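Local coordinates for protein aspartate-semialdehyde dehydrogenase (Cryptococcus neoformans var. neoformans JEC21, PDB 5CEF) that catalyses the NADPH-dependent reductive dephosphorylation of 4-phospho-L-aspartate to its semialdehyde, the second step in making the aspartate family of amino acids, at residues A29-F34 with V292-A297; A105-V110 with L145-G150; I126-N131 with I354-I359. One frame throughout, in Å; residues are numbered along the deposited sequence.

Contact 1: residues A29-F34 with V292-A297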
# COMPACT_ATOMS: atom_id res chain seq x y z
N ALA A 29 4.78 -28.35 -18.00
CA ALA A 29 4.27 -28.34 -19.38
C ALA A 29 5.33 -27.78 -20.33
O ALA A 29 5.50 -28.28 -21.42
CB ALA A 29 3.02 -27.51 -19.47
N ALA A 30 6.08 -26.77 -19.87
CA ALA A 30 7.14 -26.14 -20.66
C ALA A 30 8.51 -26.86 -20.60
O ALA A 30 9.45 -26.44 -21.26
CB ALA A 30 7.33 -24.68 -20.22
N HIS A 31 8.59 -27.94 -19.84
CA HIS A 31 9.86 -28.56 -19.53
C HIS A 31 10.36 -29.46 -20.66
O HIS A 31 9.60 -30.22 -21.28
CB HIS A 31 9.74 -29.36 -18.21
CG HIS A 31 11.05 -29.71 -17.58
ND1 HIS A 31 11.72 -30.86 -17.88
CD2 HIS A 31 11.81 -29.04 -16.69
CE1 HIS A 31 12.86 -30.90 -17.21
NE2 HIS A 31 12.93 -29.81 -16.46
N PRO A 32 11.67 -29.44 -20.90
CA PRO A 32 12.20 -30.23 -22.05
C PRO A 32 12.13 -31.75 -21.95
O PRO A 32 12.17 -32.38 -22.96
CB PRO A 32 13.66 -29.78 -22.14
CG PRO A 32 13.95 -29.28 -20.78
CD PRO A 32 12.72 -28.62 -20.28
N TYR A 33 12.04 -32.34 -20.76
CA TYR A 33 11.88 -33.80 -20.65
C TYR A 33 10.92 -34.39 -19.63
O TYR A 33 10.58 -35.56 -19.74
CB TYR A 33 13.25 -34.44 -20.46
CG TYR A 33 14.05 -34.06 -19.25
CD1 TYR A 33 13.78 -34.63 -17.99
CD2 TYR A 33 15.19 -33.29 -19.36
CE1 TYR A 33 14.57 -34.35 -16.88
CE2 TYR A 33 16.00 -33.02 -18.26
CZ TYR A 33 15.69 -33.55 -17.03
OH TYR A 33 16.47 -33.27 -15.92
N PHE A 34 10.56 -33.64 -18.60
CA PHE A 34 9.59 -34.11 -17.60
C PHE A 34 8.21 -33.95 -18.20
O PHE A 34 7.87 -32.86 -18.71
CB PHE A 34 9.64 -33.25 -16.34
CG PHE A 34 10.78 -33.57 -15.41
CD1 PHE A 34 11.08 -34.88 -15.08
CD2 PHE A 34 11.47 -32.55 -14.80
CE1 PHE A 34 12.11 -35.17 -14.20
CE2 PHE A 34 12.50 -32.83 -13.92
CZ PHE A 34 12.83 -34.14 -13.62
N VAL A 292 22.02 -28.42 -15.61
CA VAL A 292 20.60 -28.77 -15.63
C VAL A 292 19.80 -27.62 -16.23
O VAL A 292 20.16 -26.44 -16.09
CB VAL A 292 20.02 -29.19 -14.26
CG1 VAL A 292 20.65 -30.49 -13.77
CG2 VAL A 292 20.14 -28.09 -13.22
N PRO A 293 18.73 -27.96 -16.95
CA PRO A 293 18.01 -26.95 -17.72
C PRO A 293 17.39 -25.79 -16.92
O PRO A 293 17.31 -24.69 -17.44
CB PRO A 293 16.90 -27.72 -18.42
CG PRO A 293 17.00 -29.13 -17.98
CD PRO A 293 18.21 -29.32 -17.13
N SER A 294 16.96 -26.03 -15.69
CA SER A 294 16.26 -25.01 -14.94
C SER A 294 17.18 -24.17 -14.04
O SER A 294 16.73 -23.27 -13.36
CB SER A 294 15.12 -25.63 -14.11
OG SER A 294 14.06 -26.09 -14.93
N ALA A 295 18.48 -24.46 -14.05
CA ALA A 295 19.46 -23.70 -13.25
C ALA A 295 19.75 -22.37 -13.92
O ALA A 295 19.78 -22.30 -15.14
CB ALA A 295 20.76 -24.49 -13.09
N PRO A 296 20.00 -21.33 -13.13
CA PRO A 296 20.29 -20.05 -13.73
C PRO A 296 21.75 -19.96 -14.20
O PRO A 296 22.64 -20.64 -13.66
CB PRO A 296 20.03 -19.11 -12.58
CG PRO A 296 20.53 -19.86 -11.40
CD PRO A 296 20.25 -21.32 -11.68
N ALA A 297 21.99 -19.07 -15.15
CA ALA A 297 23.35 -18.77 -15.60
C ALA A 297 24.13 -18.01 -14.51
O ALA A 297 25.32 -18.23 -14.37
CB ALA A 297 23.29 -17.93 -16.86
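Pro293 meets both Tyr33 and Pro32, and these ring contacts make up the apolar part of the join. Its CG lies 4.0 Å from Tyr33 CE2, the two side chains crossing at about a right angle. Tyr33 CG takes the crowded position between the backbone N and the carbonyl carbon (chi1 61°), and His31 CE1 sits over the centre of the Tyr33 ring, 3.7 Å above its plane. The imidazole is packed in turn: Phe34 CD2 lies over one face and Pro32 CD over the opposite one, both offset toward the rim. His31 ND1 accepts from the backbone N of Phe34 at 3.1 Å and from that of Tyr33 at 3.3 Å, both donors tilted out of the ring plane, which helps to set the ring's rotation and is consistent with the hydrogen being on NE2.

The looser part lies at the two exposed prolines, where Pro293 CB and Pro32 CG make a small surface contact at 4.1 Å, and no hydrogen bond passes directly between the two loops. Ser294 OG comes to the edge of the imidazole, 4.1 Å from His31 CD2; Ser294 OG and His31 NE2 both hydrogen-bond to Glu358 OE2 of helix 349-362.

Pro293 suits its place because its fixed phi fits the second position of the type I beta turn from Val292 to Ala295. Residues 29-34 join helix 19-29 to strand 34-40 in the first beta-alpha-beta unit of the Rossmann fold, and here that connection meets a turn of the dimerisation domain, an interdomain surface contact.

Contact 2: residues A105-V110 with L145-G150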
# COMPACT_ATOMS: atom_id res chain seq x y z
N ALA A 105 6.48 -45.66 0.13
CA ALA A 105 6.33 -47.09 0.49
C ALA A 105 5.97 -47.98 -0.72
O ALA A 105 6.38 -49.14 -0.77
CB ALA A 105 5.28 -47.25 1.58
N ALA A 106 5.26 -47.39 -1.67
CA ALA A 106 4.99 -48.02 -2.95
C ALA A 106 6.12 -47.84 -3.97
O ALA A 106 5.92 -47.96 -5.19
CB ALA A 106 3.69 -47.47 -3.53
N ASP A 107 7.33 -47.57 -3.47
CA ASP A 107 8.54 -47.57 -4.30
C ASP A 107 8.60 -46.45 -5.35
O ASP A 107 9.20 -46.61 -6.41
CB ASP A 107 8.77 -48.95 -4.92
CG ASP A 107 10.24 -49.32 -5.01
OD1 ASP A 107 11.05 -48.91 -4.14
OD2 ASP A 107 10.61 -50.04 -5.96
N LEU A 108 7.95 -45.33 -5.05
CA LEU A 108 8.01 -44.14 -5.92
C LEU A 108 8.88 -43.04 -5.31
O LEU A 108 9.05 -42.93 -4.08
CB LEU A 108 6.61 -43.59 -6.17
CG LEU A 108 5.70 -44.56 -6.91
CD1 LEU A 108 4.25 -44.07 -6.82
CD2 LEU A 108 6.13 -44.74 -8.36
N VAL A 109 9.36 -42.18 -6.19
CA VAL A 109 10.21 -41.09 -5.81
C VAL A 109 9.41 -39.80 -5.56
O VAL A 109 8.67 -39.36 -6.43
CB VAL A 109 11.25 -40.84 -6.90
CG1 VAL A 109 12.12 -39.66 -6.53
CG2 VAL A 109 12.08 -42.08 -7.10
N VAL A 110 9.61 -39.17 -4.39
CA VAL A 110 8.81 -38.02 -3.99
C VAL A 110 9.66 -36.79 -3.67
O VAL A 110 10.57 -36.86 -2.84
CB VAL A 110 7.94 -38.39 -2.77
CG1 VAL A 110 7.08 -37.20 -2.37
CG2 VAL A 110 7.04 -39.56 -3.09
N LEU A 145 14.77 -48.67 4.18
CA LEU A 145 13.33 -48.86 4.03
C LEU A 145 12.98 -50.11 3.21
O LEU A 145 11.81 -50.37 2.95
CB LEU A 145 12.72 -47.64 3.37
CG LEU A 145 12.83 -46.34 4.14
CD1 LEU A 145 12.52 -45.15 3.25
CD2 LEU A 145 11.89 -46.34 5.33
N GLY A 146 13.98 -50.89 2.82
CA GLY A 146 13.75 -52.07 1.98
C GLY A 146 13.22 -51.67 0.62
O GLY A 146 12.37 -52.34 0.07
N LEU A 147 13.71 -50.56 0.08
CA LEU A 147 13.23 -50.06 -1.19
C LEU A 147 14.35 -50.05 -2.22
O LEU A 147 15.50 -49.92 -1.87
CB LEU A 147 12.70 -48.65 -1.05
CG LEU A 147 11.52 -48.46 -0.12
CD1 LEU A 147 11.17 -46.98 -0.13
CD2 LEU A 147 10.31 -49.32 -0.52
N LYS A 148 13.99 -50.27 -3.47
CA LYS A 148 14.96 -50.37 -4.53
C LYS A 148 14.97 -49.08 -5.30
O LYS A 148 16.02 -48.63 -5.73
CB LYS A 148 14.66 -51.56 -5.47
CG LYS A 148 15.40 -52.88 -5.16
CD LYS A 148 14.50 -54.06 -4.77
CE LYS A 148 13.94 -54.01 -3.33
NZ LYS A 148 14.83 -54.57 -2.27
N LYS A 149 13.82 -48.45 -5.45
CA LYS A 149 13.68 -47.25 -6.28
C LYS A 149 13.23 -45.99 -5.49
O LYS A 149 13.74 -44.89 -5.69
CB LYS A 149 12.71 -47.58 -7.41
CG LYS A 149 12.35 -46.42 -8.31
CD LYS A 149 12.03 -46.88 -9.74
CE LYS A 149 10.88 -47.87 -9.84
NZ LYS A 149 9.56 -47.28 -9.45
N GLY A 150 12.30 -46.15 -4.55
CA GLY A 150 11.66 -45.00 -3.90
C GLY A 150 12.49 -44.27 -2.86
O GLY A 150 13.30 -44.87 -2.15
O HOH W 1 11.63 -52.10 -4.33
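Asp107 turns its CG well away from the usual staggered positions, toward residues 148-150 (chi1 -144°), and chi2 of 32° then turns OD1 to their N-H groups, while Lys149, bent at chi3 and chi4, brings NZ round to the carbonyl of Asp107. OD1 of Asp107 takes two backbone hydrogen bonds, from Lys149 N and from Gly150 N, each at 3.1 Å. Both donors come from the same face of the carboxylate, Gly150 N standing 62° out of its plane. The single N-H of Lys148 is divided between a weak bond to Asp107 OD1, 3.3 Å from Lys148 N, and a water, which gives a weak bond back to Asp107 OD2.

Lys149 NZ donates to Asp107 O at 3.1 Å. Beside these polar groups, Leu147 lays CB 3.5 Å from Asp107 OD1, and Val109 CG2 rests 3.6 Å from Lys149 O. Gly150 CA lies beside Leu108 O. Asp107, at positive phi, is the C-prime residue of the Schellman motif that ends helix 93-105, so one residue both closes that helix and binds the loop leading into the neighbouring strand 151-155.

Lys149 NZ lies 4.6 Å from Asp107 OD2, beyond salt-bridge range. Its charge, together with the N-H groups converging on OD1, would probably stabilise the ionised carboxylate.

Contact 3: residues I126-N131 with I354-I359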
# COMPACT_ATOMS: atom_id res chain seq x y z
N ILE A 126 17.18 -30.15 0.52
CA ILE A 126 18.07 -29.60 -0.48
C ILE A 126 17.60 -28.26 -1.02
O ILE A 126 16.48 -28.11 -1.47
CB ILE A 126 18.27 -30.59 -1.62
CG1 ILE A 126 19.01 -31.82 -1.09
CG2 ILE A 126 19.08 -29.94 -2.73
CD1 ILE A 126 19.08 -33.00 -2.05
N VAL A 127 18.47 -27.28 -0.92
CA VAL A 127 18.41 -26.06 -1.71
C VAL A 127 19.27 -26.32 -2.91
O VAL A 127 20.48 -26.50 -2.79
CB VAL A 127 19.00 -24.86 -0.94
CG1 VAL A 127 19.12 -23.63 -1.82
CG2 VAL A 127 18.13 -24.61 0.28
N PRO A 128 18.65 -26.39 -4.09
CA PRO A 128 19.38 -26.86 -5.28
C PRO A 128 20.64 -26.07 -5.62
O PRO A 128 21.54 -26.63 -6.25
CB PRO A 128 18.35 -26.72 -6.41
CG PRO A 128 17.24 -25.85 -5.85
CD PRO A 128 17.23 -26.13 -4.38
N LEU A 129 20.72 -24.80 -5.23
CA LEU A 129 21.92 -24.01 -5.51
C LEU A 129 22.97 -24.07 -4.41
O LEU A 129 23.97 -23.28 -4.44
CB LEU A 129 21.60 -22.53 -5.79
CG LEU A 129 20.47 -22.26 -6.79
CD1 LEU A 129 20.29 -20.76 -6.98
CD2 LEU A 129 20.76 -22.97 -8.11
N VAL A 130 22.80 -25.02 -3.49
CA VAL A 130 23.70 -25.14 -2.38
C VAL A 130 24.16 -26.55 -2.10
O VAL A 130 25.36 -26.78 -2.12
CB VAL A 130 23.06 -24.59 -1.12
CG1 VAL A 130 23.94 -24.85 0.09
CG2 VAL A 130 22.79 -23.11 -1.26
N ASN A 131 23.25 -27.49 -1.82
CA ASN A 131 23.64 -28.77 -1.29
C ASN A 131 23.06 -30.02 -1.98
O ASN A 131 22.73 -31.00 -1.31
CB ASN A 131 23.31 -28.81 0.18
CG ASN A 131 21.81 -28.72 0.45
OD1 ASN A 131 21.08 -28.05 -0.28
ND2 ASN A 131 21.34 -29.44 1.46
N ILE A 354 11.87 -28.72 -8.91
CA ILE A 354 12.17 -29.20 -10.25
C ILE A 354 13.66 -29.25 -10.49
O ILE A 354 14.18 -30.26 -10.98
CB ILE A 354 11.50 -28.29 -11.29
CG1 ILE A 354 10.00 -28.60 -11.35
CG2 ILE A 354 12.15 -28.48 -12.64
CD1 ILE A 354 9.19 -27.50 -11.97
N ILE A 355 14.37 -28.20 -10.09
CA ILE A 355 15.83 -28.18 -10.22
C ILE A 355 16.44 -29.33 -9.45
O ILE A 355 17.37 -30.00 -9.94
CB ILE A 355 16.46 -26.87 -9.75
CG1 ILE A 355 16.00 -25.72 -10.64
CG2 ILE A 355 17.96 -26.95 -9.86
CD1 ILE A 355 16.21 -24.34 -10.06
N ASN A 356 15.91 -29.59 -8.25
CA ASN A 356 16.38 -30.72 -7.45
C ASN A 356 16.22 -32.00 -8.23
O ASN A 356 17.11 -32.83 -8.26
CB ASN A 356 15.61 -30.86 -6.13
CG ASN A 356 16.15 -30.01 -5.03
OD1 ASN A 356 17.17 -29.35 -5.20
ND2 ASN A 356 15.47 -29.98 -3.92
N ALA A 357 15.07 -32.18 -8.83
CA ALA A 357 14.81 -33.38 -9.59
C ALA A 357 15.72 -33.49 -10.82
O ALA A 357 16.22 -34.57 -11.10
CB ALA A 357 13.35 -33.42 -10.01
N GLU A 358 15.96 -32.38 -11.51
CA GLU A 358 16.87 -32.38 -12.68
C GLU A 358 18.25 -32.90 -12.26
O GLU A 358 18.82 -33.74 -12.93
CB GLU A 358 16.97 -31.01 -13.34
CG GLU A 358 15.66 -30.48 -13.92
CD GLU A 358 15.75 -29.06 -14.47
OE1 GLU A 358 16.82 -28.45 -14.33
OE2 GLU A 358 14.77 -28.54 -15.08
N ILE A 359 18.75 -32.42 -11.13
CA ILE A 359 20.01 -32.90 -10.63
C ILE A 359 19.99 -34.41 -10.34
O ILE A 359 20.95 -35.14 -10.66
CB ILE A 359 20.42 -32.15 -9.37
CG1 ILE A 359 20.71 -30.69 -9.74
CG2 ILE A 359 21.66 -32.76 -8.72
CD1 ILE A 359 20.68 -29.76 -8.54
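Asn356 supplies the one hydrogen bond between residues 126-131 and 354-359: its ND2 donates to Ile126 O at 3.2 Å with an N-H...O angle of 179°. The acceptor lies in the plane of the Asn356 amide, whereas the donor stands 47° above the carbonyl plane of Ile126. Asparagine suits this buried place because its short amide can donate to a main-chain carbonyl without bringing in a charge.

The other half of that amide meets carbon. Asn356 OD1 lies 3.2 Å from Ile126 CG2 and 3.1 Å from Pro128 CB; Pro128 has no N-H to offer it, so the contact is one of packing.

Apolar contacts complete the interface. Ile355 has CG2 anti to the backbone N, and this methyl comes 3.5 Å from Pro128 CB, the two side chains crossing at about a right angle. One turn further along the helix, Ile359 CD1 reaches to 4.4 Å from Pro128 CB. Isoleucines four residues apart thus present one side of the helix to the proline.

Bonds inside the loop hold its shape. Val127 N donates to Asn131 OD1 at 2.8 Å, in the plane of the amide carbonyl, and Val127 O takes the N-H groups of both Val130 and Asn131.

This loop follows strand 125-126, outermost in the parallel sheet within this chain. A C-terminal helix returning to pack against the N-terminal Rossmann domain is the arrangement of the aspartate-semialdehyde dehydrogenase fold; Val127's side chain lies about 10 Å from that of Cys158, the predicted acyl-thioester nucleophile.

From the N terminus, residues 29-34 open the longest loop, which contact 1 closes only at 292-297. Contact 2, between 105-110 and 145-150, falls wholly within that loop and ties two neighbouring connections of the Rossmann domain. Residues 126-131 leave from inside both loops and find their partner at 354-359, so contact 3 crosses contact 1 and contact 2. Contacts 1 and 3 meet through Glu358 of the C-terminal helix, which thereby connects the dimerisation-domain turn with two separate loops of the nucleotide-binding domain. Contact 2 stands apart, its nearest atoms about 7 Å from contact 3 and about 9 Å from contact 1.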